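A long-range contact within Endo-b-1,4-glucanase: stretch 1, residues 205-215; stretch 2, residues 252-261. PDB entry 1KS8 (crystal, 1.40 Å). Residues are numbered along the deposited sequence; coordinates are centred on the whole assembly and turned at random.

Stretch 1 205-215: FYASADYRDEL
Stretch 2 (252-261) NWDSKVSGVQ

Residues 205-215 and 252-261 of the endoglucanase meet across 451 Å² of buried surface (both sides summed), each running through a loop into a helix. The register pairs Ala209 with Asp254 (CA-CA 6.2 Å) and Asp213 with Val257 (CA-CA 6.5 Å), so both chains advance in the same sense. Stretch 2 approaches its helix through Trp253 (phi/psi -60/-30), Asp254 (-101/-15), Ser255 (-152/120) and Lys256 (-133/45).

Phe205 points away. Tyr206, at phi/psi -141/64 with chi1 m, sets its ring edge against the face of Trp253, the planes at 83° and the centroid of its ring 4.9 Å from that of the six-membered indole ring; Tyr206 CD1 lies 3.7 Å from Trp253 CE2. Trp253 (chi1 p, chi2 -90°) starts sideways, but its broad ring reaches stretch 1, where CH2 is 3.5 Å from Ala207 O. A water donates to both Ala207 O (2.8 Å) and Asp254 OD1 (3.2 Å), joining the two stretches. Ala207 and Ser208 are extended (-63/144 and -67/144).

At Ala209 (-104/-94) the small CB points toward stretch 2, 3.9 Å from Asp254 O. Asp210 (chi1 t) turns its end away: OD2 caps Arg212 N at 3.2 Å and bridges to Arg212 NH1 at 2.9 Å, while Asp210 N donates to a water (3.1 Å) that donates to Asp254 O (2.8 Å).

Tyr211 (-58/-16, chi1 p) leads toward the helix. Asp213 (chi1 p), buried and pointing toward stretch 2, accepts from Lys256 N through OD2 at 3.2 Å and a nearly straight 168°, satisfying the amide at the N-cap position. Val260 CG2 packs 3.9 Å from Asp213 O. Glu214 (m, m, chi3 -41°) curls nearer, its OE2 forming a salt bridge with Lys256 NZ at 2.8 Å, pairing two buried charges. Lys256 (p, t, p, p) folds back, and its NZ also donates to the backbone Asn252 O (3.2 Å).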

# COMPACT_ATOMS: atom_id res chain seq x y z
N PHE A 205 -15.62 0.28 4.66
CA PHE A 205 -14.37 -0.48 4.61
C PHE A 205 -13.17 0.43 4.41
O PHE A 205 -12.16 0.32 5.11
CB PHE A 205 -14.46 -1.53 3.49
CG PHE A 205 -15.57 -2.51 3.68
CD1 PHE A 205 -15.49 -3.50 4.67
CD2 PHE A 205 -16.73 -2.44 2.91
CE1 PHE A 205 -16.55 -4.38 4.88
CE2 PHE A 205 -17.79 -3.32 3.11
CZ PHE A 205 -17.70 -4.29 4.10
N TYR A 206 -13.28 1.34 3.44
CA TYR A 206 -12.22 2.30 3.13
C TYR A 206 -12.86 3.64 2.80
O TYR A 206 -12.75 4.15 1.69
CB TYR A 206 -11.37 1.79 1.96
CG TYR A 206 -10.43 0.68 2.36
CD1 TYR A 206 -9.25 0.96 3.05
CD2 TYR A 206 -10.74 -0.65 2.10
CE1 TYR A 206 -8.40 -0.07 3.47
CE2 TYR A 206 -9.91 -1.68 2.52
CZ TYR A 206 -8.74 -1.38 3.20
OH TYR A 206 -7.90 -2.40 3.60
N ALA A 207 -13.53 4.21 3.80
CA ALA A 207 -14.22 5.48 3.63
C ALA A 207 -13.32 6.66 3.30
O ALA A 207 -12.20 6.76 3.78
CB ALA A 207 -15.03 5.79 4.89
N SER A 208 -13.84 7.55 2.46
CA SER A 208 -13.13 8.76 2.08
C SER A 208 -13.02 9.66 3.30
O SER A 208 -13.93 9.70 4.13
CB SER A 208 -13.91 9.53 1.00
OG SER A 208 -14.01 8.81 -0.21
N ALA A 209 -11.90 10.36 3.42
CA ALA A 209 -11.68 11.29 4.51
C ALA A 209 -11.88 12.67 3.88
O ALA A 209 -13.00 13.16 3.79
CB ALA A 209 -10.27 11.15 5.06
N ASP A 210 -10.78 13.28 3.45
CA ASP A 210 -10.83 14.58 2.79
C ASP A 210 -10.01 14.40 1.52
O ASP A 210 -8.78 14.43 1.55
CB ASP A 210 -10.22 15.66 3.69
CG ASP A 210 -10.42 17.05 3.14
OD1 ASP A 210 -10.42 18.01 3.94
OD2 ASP A 210 -10.57 17.20 1.90
N TYR A 211 -10.70 14.21 0.40
CA TYR A 211 -10.07 13.98 -0.89
C TYR A 211 -9.10 15.04 -1.39
O TYR A 211 -8.31 14.79 -2.30
CB TYR A 211 -11.14 13.74 -1.96
CG TYR A 211 -11.96 14.97 -2.32
CD1 TYR A 211 -11.41 16.02 -3.06
CD2 TYR A 211 -13.30 15.07 -1.93
CE1 TYR A 211 -12.16 17.14 -3.40
CE2 TYR A 211 -14.06 16.19 -2.27
CZ TYR A 211 -13.48 17.22 -3.00
OH TYR A 211 -14.24 18.32 -3.33
N ARG A 212 -9.15 16.23 -0.80
CA ARG A 212 -8.29 17.32 -1.24
C ARG A 212 -6.78 17.05 -1.25
O ARG A 212 -6.08 17.53 -2.14
CB ARG A 212 -8.61 18.58 -0.42
CG ARG A 212 -10.04 19.05 -0.66
CD ARG A 212 -10.45 20.19 0.25
NE ARG A 212 -11.83 20.60 -0.00
CZ ARG A 212 -12.89 19.81 0.17
NH1 ARG A 212 -12.73 18.56 0.61
NH2 ARG A 212 -14.11 20.25 -0.09
N ASP A 213 -6.28 16.29 -0.28
CA ASP A 213 -4.85 16.01 -0.27
C ASP A 213 -4.44 15.14 -1.46
O ASP A 213 -3.30 15.21 -1.93
CB ASP A 213 -4.44 15.34 1.05
CG ASP A 213 -5.12 14.00 1.27
OD1 ASP A 213 -6.34 13.92 1.08
OD2 ASP A 213 -4.42 13.04 1.65
N GLU A 214 -5.38 14.35 -1.97
CA GLU A 214 -5.12 13.48 -3.11
C GLU A 214 -4.86 14.28 -4.39
O GLU A 214 -4.06 13.88 -5.23
CB GLU A 214 -6.30 12.53 -3.35
CG GLU A 214 -6.43 11.44 -2.31
CD GLU A 214 -5.20 10.58 -2.22
OE1 GLU A 214 -4.62 10.26 -3.29
OE2 GLU A 214 -4.80 10.21 -1.09
N LEU A 215 -5.56 15.40 -4.54
CA LEU A 215 -5.38 16.24 -5.72
C LEU A 215 -3.97 16.82 -5.74
O LEU A 215 -3.33 16.89 -6.79
CB LEU A 215 -6.42 17.36 -5.73
CG LEU A 215 -7.87 16.90 -5.95
CD1 LEU A 215 -8.82 18.09 -5.82
CD2 LEU A 215 -8.00 16.26 -7.33
N ASN A 252 -0.72 7.60 5.20
CA ASN A 252 -1.65 6.47 5.29
C ASN A 252 -2.46 6.44 4.01
O ASN A 252 -2.42 7.38 3.22
CB ASN A 252 -2.59 6.66 6.49
CG ASN A 252 -3.31 5.38 6.87
OD1 ASN A 252 -4.27 5.41 7.65
ND2 ASN A 252 -2.84 4.26 6.35
N TRP A 253 -3.20 5.35 3.79
CA TRP A 253 -4.00 5.23 2.59
C TRP A 253 -5.05 6.33 2.45
O TRP A 253 -5.39 6.72 1.33
CB TRP A 253 -4.71 3.86 2.54
CG TRP A 253 -5.66 3.63 3.67
CD1 TRP A 253 -5.38 3.08 4.89
CD2 TRP A 253 -7.05 4.01 3.71
NE1 TRP A 253 -6.50 3.08 5.68
CE2 TRP A 253 -7.54 3.65 4.99
CE3 TRP A 253 -7.92 4.61 2.80
CZ2 TRP A 253 -8.86 3.88 5.38
CZ3 TRP A 253 -9.24 4.84 3.19
CH2 TRP A 253 -9.70 4.47 4.46
N ASP A 254 -5.55 6.84 3.57
CA ASP A 254 -6.58 7.88 3.53
C ASP A 254 -6.11 9.32 3.78
O ASP A 254 -6.85 10.26 3.51
CB ASP A 254 -7.70 7.56 4.53
CG ASP A 254 -7.21 7.49 5.96
OD1 ASP A 254 -8.07 7.40 6.87
OD2 ASP A 254 -5.98 7.51 6.18
N SER A 255 -4.90 9.48 4.29
CA SER A 255 -4.36 10.81 4.55
C SER A 255 -2.85 10.74 4.45
O SER A 255 -2.20 10.00 5.19
CB SER A 255 -4.76 11.28 5.95
OG SER A 255 -4.31 12.61 6.18
N LYS A 256 -2.29 11.51 3.52
CA LYS A 256 -0.85 11.50 3.32
C LYS A 256 -0.24 12.89 3.23
O LYS A 256 0.60 13.15 2.37
CB LYS A 256 -0.53 10.70 2.06
CG LYS A 256 -1.33 11.13 0.85
CD LYS A 256 -1.10 10.19 -0.33
CE LYS A 256 -1.50 8.76 0.00
NZ LYS A 256 -2.95 8.65 0.32
N VAL A 257 -0.65 13.76 4.14
CA VAL A 257 -0.13 15.13 4.17
C VAL A 257 1.39 15.13 4.25
O VAL A 257 2.05 15.90 3.56
CB VAL A 257 -0.70 15.90 5.37
CG1 VAL A 257 -0.16 17.32 5.39
CG2 VAL A 257 -2.23 15.91 5.31
N SER A 258 1.95 14.26 5.09
CA SER A 258 3.41 14.20 5.23
C SER A 258 4.07 13.70 3.95
O SER A 258 5.19 14.10 3.64
CB SER A 258 3.79 13.29 6.40
OG SER A 258 3.43 13.89 7.64
N GLY A 259 3.39 12.82 3.23
CA GLY A 259 3.93 12.32 1.98
C GLY A 259 3.99 13.47 0.99
O GLY A 259 5.00 13.67 0.32
N VAL A 260 2.91 14.23 0.91
CA VAL A 260 2.82 15.37 0.01
C VAL A 260 3.92 16.38 0.34
O VAL A 260 4.61 16.88 -0.55
CB VAL A 260 1.45 16.08 0.14
CG1 VAL A 260 1.48 17.42 -0.59
CG2 VAL A 260 0.36 15.20 -0.45
N GLN A 261 4.07 16.67 1.62
CA GLN A 261 5.07 17.63 2.08
C GLN A 261 6.51 17.22 1.81
O GLN A 261 7.31 18.03 1.34
CB GLN A 261 4.85 17.90 3.57
CG GLN A 261 3.58 18.70 3.82
CD GLN A 261 3.09 18.62 5.25
OE1 GLN A 261 2.19 19.36 5.65
NE2 GLN A 261 3.66 17.71 6.03
O HOH W 1 -11.19 7.29 6.35
O HOH W 2 -7.78 12.86 3.87
O HOH W 3 -7.41 11.58 1.40